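Local coordinates for protein beta-1,4-galactanase (Thielavia heterothallica, PDB 1HJS) that hydrolyses the beta-1,4-galactosidic linkages of type I arabinogalactans, as a family 53 glycoside hydrolase of clan GH-A, at residues S212-Y217 and V243-W248; A221-L226 and S261-I266; L32-A37 and K70-G75. One frame throughout, in Å; residues are numbered along the deposited sequence.

From the N terminus, interaction 3 comes first: 32-37 meets 70-75, closing a loop that holds strand 43-48 and most of helix 59-71 and bringing helix 32-38 against the turn that leads into strand 75-80. It is complete before the other two begin, and its centre lies about 23 Å from that of interaction 1 and about 31 Å from that of interaction 2. Those two cross along the chain, in the order 212-217, 221-226, 243-248, 261-266. Interaction 1 joins the C-terminal ends of barrel strands 208-212 and 240-245; interaction 2 joins the start of helix 223-237 to the loop after strand 240-245. They touch where Phe213 CZ lies 3.3 Å from Ala221 O.

Interaction 1 (S212-Y217 and V243-W248); sequences SFYPFY and VVETNW
Tyr214 CG stands anti to its own carbonyl carbon (chi1 -72°), and Glu245 CG does the same (chi1 -83°) with the chain extended beyond it, so the phenol crosses the carboxylate obliquely and its OH comes to OE1. Tyr214 OH donates to the anti lone pair of Glu245 OE1, at 2.7 Å, with OE1 in the plane of the ring at its edge and the ring and carboxylate planes 69° apart. The backbone of Glu245 passes over one face of the same ring, while Asn247 runs alongside it and brings CG to 3.6 Å from Tyr214 CE1. Asn247 CB also abuts the edge of the Phe216 ring, and its ND2 reaches Trp296 O.

Two further bonds join the two segments. Phe213 N donates to Glu245 O at 2.8 Å, almost straight. Thr246 OG1, anti to its backbone N, donates to Phe213 O at 2.7 Å, nearly along the carbonyl axis. Farther along, Pro215 CG packs 3.7 Å from Trp248 CE3, and Pro215 CD lies 3.2 Å from Asn247 O, a buried carbonyl oxygen with no polar partner in the model.

The site lies at the C-terminal ends of the barrel strands, as in other clan GH-A enzymes. Ser212 OG bonds to Glu135, the assigned proton donor, and to His178. Glu245 is the assigned nucleophile: with Tyr214 on OE1 and Arg45 in a salt bridge to OE2, both oxygens are gripped, which fixes the carboxylate's rotation and would probably stabilise its ionised form.

Interaction 2 (A221-L226 and S261-I266); sequences ATLSAL and SDVKNI
Asp262 carries the contact, presenting its carboxylate to the first turn of helix 223-237. Leu223 N donates to Asp262 OD1 at 2.9 Å with an N-H...O angle of 170°, and Ser224 N donates to Asp262 OD2 at 3.0 Å; each oxygen accepts through its syn lone pair. Thr222 lies across the carboxylate at about a right angle, its CB 3.4 Å from Asp262 OD2. Leu223 CG also packs 3.7 Å from Val263 CG1.

In the next shell, Thr222 is the N-cap: its OG1, between backbone N and carbonyl carbon (chi1 57°), accepts from Ala225 N at 3.0 Å. Asp262 CG takes the same crowded position (chi1 53°), which directs both oxygens at the helix end, where the dipole would probably favour the ionised form. An alanine at Asp262 would lose both acceptors and would probably loosen the join between this loop and the helix start. From Val263 the chain makes a type I turn to Ile266, closed by Ile266 N to Val263 O.

The contact lies at the surface, its centre about 21 Å from the centre of the chain. Leu223 and Val263 also touch helix 270-285, at Val280 and Phe276 respectively, so the loop after strand 240-245 is joined to two outer helices of the barrel.

Interaction 3 (L32-A37 and K70-G75); sequences LENILA and KAAGLG
Ala72 and Leu74 make the close part of this contact, set against one side of helix 32-38. The methyl of Ala72 points at the helix, and Ala72 CB meets Glu33 CG at 3.7 Å. Glu33 holds CG between its backbone N and carbonyl carbon (chi1 60°) and bends at chi2 (-92°), so its aliphatic part, and not its carboxylate, faces the alanine; OE1 goes to Arg68 in a salt bridge. Leu74 spreads its two methyls along one turn of the helix, CD1 3.7 Å from Glu33 O and CD2 4.0 Å from Ala37 CB.

Glu33 and Leu74 are buried; toward solvent the contact is thinner rather than wider apart. Asn34 OD1 approaches Ala72 CB at 3.8 Å but adds little area, and Ala37 CB comes equally near Ala72 O; all three residues are partly exposed. No hydrogen bond crosses between the segments, and the 210 Å² buried in all comes from van der Waals packing. Gly73, exposed and with positive phi (80°), forms a Schellman motif that ends helix 59-71, its N bonded to Lys70 O. This turn sets Ala72 and Leu74 facing the same helix.

Leu74 also touches Val44, as does Leu36, so both segments pack on strand 43-48 through Val44. Gly75 then enters strand 75-80, with backbone bonds to Asn42 and Val44. The arrangement thus packs helix 32-38 of the barrel's outer layer against the alpha-to-beta turn that follows the next helix.

Interaction 1 (S212-Y217 and V243-W248)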
loop_
_atom_site.group_PDB
_atom_site.type_symbol
_atom_site.label_atom_id
_atom_site.label_comp_id
_atom_site.label_asym_id
_atom_site.label_seq_id
_atom_site.Cartn_x
_atom_site.Cartn_y
_atom_site.Cartn_z
ATOM N N SER A 212 1.576 -0.801 7.271
ATOM C CA SER A 212 1.670 -2.165 6.775
ATOM C C SER A 212 1.459 -3.008 8.033
ATOM O O SER A 212 1.842 -2.593 9.129
ATOM C CB SER A 212 3.060 -2.455 6.202
ATOM O OG SER A 212 3.345 -1.645 5.074
ATOM N N PHE A 213 0.834 -4.169 7.884
ATOM C CA PHE A 213 0.611 -5.053 9.017
ATOM C C PHE A 213 0.694 -6.491 8.537
ATOM O O PHE A 213 -0.230 -6.996 7.891
ATOM C CB PHE A 213 -0.757 -4.803 9.660
ATOM C CG PHE A 213 -1.027 -5.680 10.855
ATOM C CD1 PHE A 213 -0.304 -5.511 12.033
ATOM C CD2 PHE A 213 -1.976 -6.692 10.792
ATOM C CE1 PHE A 213 -0.525 -6.343 13.136
ATOM C CE2 PHE A 213 -2.208 -7.532 11.886
ATOM C CZ PHE A 213 -1.479 -7.356 13.061
ATOM N N TYR A 214 1.816 -7.135 8.848
ATOM C CA TYR A 214 2.067 -8.519 8.461
ATOM C C TYR A 214 2.266 -9.358 9.725
ATOM O O TYR A 214 2.830 -8.882 10.716
ATOM C CB TYR A 214 3.314 -8.595 7.581
ATOM C CG TYR A 214 3.119 -8.041 6.186
ATOM C CD1 TYR A 214 2.389 -8.747 5.230
ATOM C CD2 TYR A 214 3.676 -6.816 5.817
ATOM C CE1 TYR A 214 2.224 -8.251 3.939
ATOM C CE2 TYR A 214 3.515 -6.310 4.523
ATOM C CZ TYR A 214 2.791 -7.036 3.593
ATOM O OH TYR A 214 2.644 -6.565 2.306
ATOM N N PRO A 215 1.814 -10.617 9.704
ATOM C CA PRO A 215 1.958 -11.480 10.879
ATOM C C PRO A 215 3.218 -12.336 10.931
ATOM O O PRO A 215 3.490 -12.964 11.953
ATOM C CB PRO A 215 0.710 -12.343 10.800
ATOM C CG PRO A 215 0.636 -12.622 9.307
ATOM C CD PRO A 215 0.926 -11.240 8.699
ATOM N N PHE A 216 3.994 -12.354 9.853
ATOM C CA PHE A 216 5.169 -13.215 9.795
ATOM C C PHE A 216 6.565 -12.597 9.789
ATOM O O PHE A 216 7.508 -13.222 9.304
ATOM C CB PHE A 216 5.033 -14.160 8.597
ATOM C CG PHE A 216 4.449 -13.509 7.378
ATOM C CD1 PHE A 216 5.056 -12.396 6.804
ATOM C CD2 PHE A 216 3.289 -14.008 6.801
ATOM C CE1 PHE A 216 4.512 -11.785 5.665
ATOM C CE2 PHE A 216 2.738 -13.405 5.663
ATOM C CZ PHE A 216 3.354 -12.293 5.097
ATOM N N TYR A 217 6.708 -11.395 10.332
ATOM C CA TYR A 217 8.014 -10.744 10.388
ATOM C C TYR A 217 8.405 -10.432 11.827
ATOM O O TYR A 217 9.455 -9.839 12.079
ATOM C CB TYR A 217 8.008 -9.450 9.573
ATOM C CG TYR A 217 7.891 -9.668 8.083
ATOM C CD1 TYR A 217 8.784 -10.506 7.411
ATOM C CD2 TYR A 217 6.892 -9.038 7.341
ATOM C CE1 TYR A 217 8.684 -10.712 6.038
ATOM C CE2 TYR A 217 6.782 -9.239 5.966
ATOM C CZ TYR A 217 7.680 -10.075 5.322
ATOM O OH TYR A 217 7.575 -10.274 3.968
ATOM N N VAL A 243 -4.903 0.126 6.877
ATOM C CA VAL A 243 -3.870 -0.894 6.822
ATOM C C VAL A 243 -3.774 -1.039 5.310
ATOM O O VAL A 243 -4.700 -1.539 4.672
ATOM C CB VAL A 243 -4.338 -2.218 7.456
ATOM C CG1 VAL A 243 -3.350 -3.332 7.121
ATOM C CG2 VAL A 243 -4.442 -2.055 8.976
ATOM N N VAL A 244 -2.669 -0.577 4.740
ATOM C CA VAL A 244 -2.500 -0.602 3.293
ATOM C C VAL A 244 -1.766 -1.807 2.722
ATOM O O VAL A 244 -1.640 -1.941 1.506
ATOM C CB VAL A 244 -1.825 0.704 2.821
ATOM C CG1 VAL A 244 -2.661 1.885 3.274
ATOM C CG2 VAL A 244 -0.420 0.821 3.397
ATOM N N GLU A 245 -1.291 -2.682 3.600
ATOM C CA GLU A 245 -0.606 -3.905 3.188
ATOM C C GLU A 245 -0.777 -4.952 4.278
ATOM O O GLU A 245 -0.552 -4.668 5.451
ATOM C CB GLU A 245 0.892 -3.666 2.965
ATOM C CG GLU A 245 1.256 -3.102 1.595
ATOM C CD GLU A 245 2.751 -3.129 1.330
ATOM O OE1 GLU A 245 3.422 -4.085 1.789
ATOM O OE2 GLU A 245 3.257 -2.209 0.651
ATOM N N THR A 246 -1.198 -6.151 3.889
ATOM C CA THR A 246 -1.352 -7.255 4.829
ATOM C C THR A 246 -1.460 -8.560 4.042
ATOM O O THR A 246 -1.822 -8.560 2.858
ATOM C CB THR A 246 -2.591 -7.074 5.748
ATOM O OG1 THR A 246 -2.514 -7.996 6.846
ATOM C CG2 THR A 246 -3.883 -7.325 4.977
ATOM N N ASN A 247 -1.119 -9.662 4.702
ATOM C CA ASN A 247 -1.135 -10.999 4.111
ATOM C C ASN A 247 -1.453 -12.014 5.210
ATOM O O ASN A 247 -1.250 -11.740 6.395
ATOM C CB ASN A 247 0.259 -11.394 3.599
ATOM C CG ASN A 247 0.557 -10.947 2.176
ATOM O OD1 ASN A 247 1.683 -11.116 1.710
ATOM N ND2 ASN A 247 -0.434 -10.397 1.479
ATOM N N TRP A 248 -1.955 -13.174 4.798
ATOM C CA TRP A 248 -2.181 -14.304 5.697
ATOM C C TRP A 248 -1.934 -15.519 4.815
ATOM O O TRP A 248 -2.483 -15.626 3.717
ATOM C CB TRP A 248 -3.586 -14.369 6.289
ATOM C CG TRP A 248 -3.657 -15.518 7.260
ATOM C CD1 TRP A 248 -4.132 -16.775 7.012
ATOM C CD2 TRP A 248 -3.123 -15.549 8.590
ATOM N NE1 TRP A 248 -3.923 -17.586 8.105
ATOM C CE2 TRP A 248 -3.306 -16.860 9.087
ATOM C CE3 TRP A 248 -2.499 -14.595 9.411
ATOM C CZ2 TRP A 248 -2.890 -17.244 10.369
ATOM C CZ3 TRP A 248 -2.085 -14.975 10.686
ATOM C CH2 TRP A 248 -2.283 -16.292 11.152
#

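Interaction 2 (A221-L226 and S261-I266)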
loop_
_atom_site.group_PDB
_atom_site.type_symbol
_atom_site.label_atom_id
_atom_site.label_comp_id
_atom_site.label_asym_id
_atom_site.label_seq_id
_atom_site.Cartn_x
_atom_site.Cartn_y
_atom_site.Cartn_z
ATOM N N ALA A 221 3.730 -8.431 16.265
ATOM C CA ALA A 221 2.625 -7.924 15.449
ATOM C C ALA A 221 1.274 -8.516 15.838
ATOM O O ALA A 221 0.569 -9.088 15.001
ATOM C CB ALA A 221 2.906 -8.196 13.967
ATOM N N THR A 222 0.912 -8.380 17.110
ATOM C CA THR A 222 -0.360 -8.897 17.585
ATOM C C THR A 222 -1.496 -7.979 17.154
ATOM O O THR A 222 -1.281 -6.807 16.853
ATOM C CB THR A 222 -0.398 -8.990 19.120
ATOM O OG1 THR A 222 -0.126 -7.698 19.682
ATOM C CG2 THR A 222 0.637 -9.988 19.622
ATOM N N LEU A 223 -2.706 -8.523 17.120
ATOM C CA LEU A 223 -3.868 -7.729 16.763
ATOM C C LEU A 223 -4.079 -6.707 17.875
ATOM O O LEU A 223 -4.546 -5.592 17.634
ATOM C CB LEU A 223 -5.095 -8.630 16.627
ATOM C CG LEU A 223 -5.001 -9.647 15.485
ATOM C CD1 LEU A 223 -6.190 -10.589 15.540
ATOM C CD2 LEU A 223 -4.965 -8.915 14.150
ATOM N N SER A 224 -3.722 -7.091 19.097
ATOM C CA SER A 224 -3.866 -6.197 20.239
ATOM C C SER A 224 -2.956 -4.979 20.072
ATOM O O SER A 224 -3.373 -3.848 20.318
ATOM C CB SER A 224 -3.525 -6.929 21.544
ATOM O OG SER A 224 -2.188 -7.384 21.532
ATOM N N ALA A 225 -1.718 -5.209 19.644
ATOM C CA ALA A 225 -0.771 -4.117 19.448
ATOM C C ALA A 225 -1.218 -3.211 18.301
ATOM O O ALA A 225 -1.012 -2.000 18.345
ATOM C CB ALA A 225 0.624 -4.667 19.168
ATOM N N LEU A 226 -1.815 -3.800 17.268
ATOM C CA LEU A 226 -2.294 -3.014 16.133
ATOM C C LEU A 226 -3.421 -2.105 16.610
ATOM O O LEU A 226 -3.431 -0.907 16.325
ATOM C CB LEU A 226 -2.813 -3.933 15.020
ATOM C CG LEU A 226 -3.383 -3.206 13.796
ATOM C CD1 LEU A 226 -2.293 -2.382 13.134
ATOM C CD2 LEU A 226 -3.952 -4.223 12.815
ATOM N N SER A 261 0.845 -14.031 19.224
ATOM C CA SER A 261 0.021 -14.843 20.109
ATOM C C SER A 261 -1.478 -14.859 19.812
ATOM O O SER A 261 -2.102 -15.917 19.891
ATOM C CB SER A 261 0.245 -14.423 21.568
ATOM O OG SER A 261 -0.148 -13.079 21.780
ATOM N N ASP A 262 -2.065 -13.711 19.470
ATOM C CA ASP A 262 -3.502 -13.690 19.209
ATOM C C ASP A 262 -3.968 -14.082 17.810
ATOM O O ASP A 262 -5.110 -13.807 17.439
ATOM C CB ASP A 262 -4.128 -12.337 19.597
ATOM C CG ASP A 262 -3.423 -11.149 18.976
ATOM O OD1 ASP A 262 -2.735 -11.318 17.949
ATOM O OD2 ASP A 262 -3.579 -10.032 19.520
ATOM N N VAL A 263 -3.096 -14.730 17.041
ATOM C CA VAL A 263 -3.454 -15.204 15.703
ATOM C C VAL A 263 -2.959 -16.640 15.515
ATOM O O VAL A 263 -3.130 -17.237 14.449
ATOM C CB VAL A 263 -2.855 -14.316 14.580
ATOM C CG1 VAL A 263 -3.421 -12.908 14.673
ATOM C CG2 VAL A 263 -1.339 -14.297 14.674
ATOM N N LYS A 264 -2.362 -17.193 16.569
ATOM C CA LYS A 264 -1.830 -18.556 16.536
ATOM C C LYS A 264 -2.867 -19.642 16.281
ATOM O O LYS A 264 -2.527 -20.737 15.830
ATOM C CB LYS A 264 -1.094 -18.874 17.840
ATOM C CG LYS A 264 0.380 -18.512 17.829
ATOM C CD LYS A 264 1.080 -19.081 19.056
ATOM C CE LYS A 264 2.595 -19.027 18.924
ATOM N NZ LYS A 264 3.125 -17.636 18.886
ATOM N N ASN A 265 -4.129 -19.367 16.568
ATOM C CA ASN A 265 -5.135 -20.388 16.339
ATOM C C ASN A 265 -5.750 -20.326 14.953
ATOM O O ASN A 265 -6.509 -21.216 14.565
ATOM C CB ASN A 265 -6.218 -20.322 17.409
ATOM C CG ASN A 265 -5.748 -20.896 18.732
ATOM O OD1 ASN A 265 -5.227 -22.015 18.784
ATOM N ND2 ASN A 265 -5.924 -20.137 19.807
ATOM N N ILE A 266 -5.418 -19.280 14.202
ATOM C CA ILE A 266 -5.934 -19.156 12.846
ATOM C C ILE A 266 -5.132 -20.117 11.972
ATOM O O ILE A 266 -3.905 -20.057 11.932
ATOM C CB ILE A 266 -5.776 -17.723 12.298
ATOM C CG1 ILE A 266 -6.517 -16.732 13.200
ATOM C CG2 ILE A 266 -6.336 -17.652 10.882
ATOM C CD1 ILE A 266 -6.427 -15.287 12.741
#

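Interaction 3 (L32-A37 and K70-G75)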
loop_
_atom_site.group_PDB
_atom_site.type_symbol
_atom_site.label_atom_id
_atom_site.label_comp_id
_atom_site.label_asym_id
_atom_site.label_seq_id
_atom_site.Cartn_x
_atom_site.Cartn_y
_atom_site.Cartn_z
ATOM N N LEU A 32 -9.043 -10.108 -14.270
ATOM C CA LEU A 32 -8.812 -10.003 -12.833
ATOM C C LEU A 32 -9.609 -8.876 -12.174
ATOM O O LEU A 32 -10.216 -9.080 -11.119
ATOM C CB LEU A 32 -7.315 -9.820 -12.549
ATOM C CG LEU A 32 -6.924 -9.743 -11.068
ATOM C CD1 LEU A 32 -7.419 -10.985 -10.345
ATOM C CD2 LEU A 32 -5.405 -9.612 -10.932
ATOM N N GLU A 33 -9.619 -7.693 -12.788
ATOM C CA GLU A 33 -10.344 -6.567 -12.208
ATOM C C GLU A 33 -11.824 -6.880 -11.996
ATOM O O GLU A 33 -12.424 -6.437 -11.014
ATOM C CB GLU A 33 -10.192 -5.301 -13.075
ATOM C CG GLU A 33 -10.703 -5.436 -14.510
ATOM C CD GLU A 33 -9.619 -5.873 -15.481
ATOM O OE1 GLU A 33 -8.787 -6.729 -15.111
ATOM O OE2 GLU A 33 -9.606 -5.368 -16.626
ATOM N N ASN A 34 -12.415 -7.645 -12.910
ATOM C CA ASN A 34 -13.824 -8.000 -12.785
ATOM C C ASN A 34 -14.021 -9.048 -11.693
ATOM O O ASN A 34 -15.035 -9.053 -11.001
ATOM C CB ASN A 34 -14.362 -8.506 -14.124
ATOM C CG ASN A 34 -14.246 -7.462 -15.220
ATOM O OD1 ASN A 34 -14.664 -6.318 -15.046
ATOM N ND2 ASN A 34 -13.678 -7.850 -16.349
ATOM N N ILE A 35 -13.049 -9.940 -11.548
ATOM C CA ILE A 35 -13.118 -10.960 -10.506
ATOM C C ILE A 35 -13.054 -10.244 -9.156
ATOM O O ILE A 35 -13.835 -10.532 -8.252
ATOM C CB ILE A 35 -11.934 -11.945 -10.613
ATOM C CG1 ILE A 35 -12.045 -12.747 -11.913
ATOM C CG2 ILE A 35 -11.923 -12.880 -9.406
ATOM C CD1 ILE A 35 -10.869 -13.672 -12.176
ATOM N N LEU A 36 -12.123 -9.302 -9.029
ATOM C CA LEU A 36 -11.976 -8.549 -7.784
ATOM C C LEU A 36 -13.257 -7.789 -7.451
ATOM O O LEU A 36 -13.745 -7.840 -6.317
ATOM C CB LEU A 36 -10.806 -7.568 -7.893
ATOM C CG LEU A 36 -9.414 -8.189 -8.056
ATOM C CD1 LEU A 36 -8.392 -7.091 -8.334
ATOM C CD2 LEU A 36 -9.048 -8.968 -6.787
ATOM N N ALA A 37 -13.808 -7.094 -8.442
ATOM C CA ALA A 37 -15.032 -6.331 -8.241
ATOM C C ALA A 37 -16.183 -7.239 -7.815
ATOM O O ALA A 37 -16.963 -6.887 -6.933
ATOM C CB ALA A 37 -15.403 -5.585 -9.524
ATOM N N LYS A 70 -10.725 1.335 -13.498
ATOM C CA LYS A 70 -11.808 2.301 -13.643
ATOM C C LYS A 70 -12.990 1.685 -14.404
ATOM O O LYS A 70 -14.148 1.872 -14.022
ATOM C CB LYS A 70 -11.292 3.539 -14.389
ATOM C CG LYS A 70 -12.341 4.613 -14.651
ATOM C CD LYS A 70 -11.734 5.776 -15.426
ATOM C CE LYS A 70 -12.766 6.856 -15.716
ATOM N NZ LYS A 70 -12.195 7.934 -16.566
ATOM N N ALA A 71 -12.696 0.954 -15.475
ATOM C CA ALA A 71 -13.737 0.321 -16.280
ATOM C C ALA A 71 -14.478 -0.761 -15.494
ATOM O O ALA A 71 -15.604 -1.131 -15.832
ATOM C CB ALA A 71 -13.128 -0.274 -17.546
ATOM N N ALA A 72 -13.846 -1.273 -14.445
ATOM C CA ALA A 72 -14.470 -2.300 -13.617
ATOM C C ALA A 72 -15.171 -1.664 -12.416
ATOM O O ALA A 72 -15.700 -2.365 -11.550
ATOM C CB ALA A 72 -13.424 -3.306 -13.146
ATOM N N GLY A 73 -15.166 -0.334 -12.372
ATOM C CA GLY A 73 -15.814 0.380 -11.282
ATOM C C GLY A 73 -14.993 0.437 -10.005
ATOM O O GLY A 73 -15.526 0.680 -8.922
ATOM N N LEU A 74 -13.688 0.231 -10.134
ATOM C CA LEU A 74 -12.791 0.237 -8.982
ATOM C C LEU A 74 -12.023 1.544 -8.830
ATOM O O LEU A 74 -11.549 2.107 -9.812
ATOM C CB LEU A 74 -11.785 -0.912 -9.099
ATOM C CG LEU A 74 -12.333 -2.336 -9.234
ATOM C CD1 LEU A 74 -11.190 -3.311 -9.508
ATOM C CD2 LEU A 74 -13.069 -2.718 -7.959
ATOM N N GLY A 75 -11.906 2.018 -7.594
ATOM C CA GLY A 75 -11.151 3.235 -7.346
ATOM C C GLY A 75 -9.677 2.877 -7.405
ATOM O O GLY A 75 -9.320 1.703 -7.303
#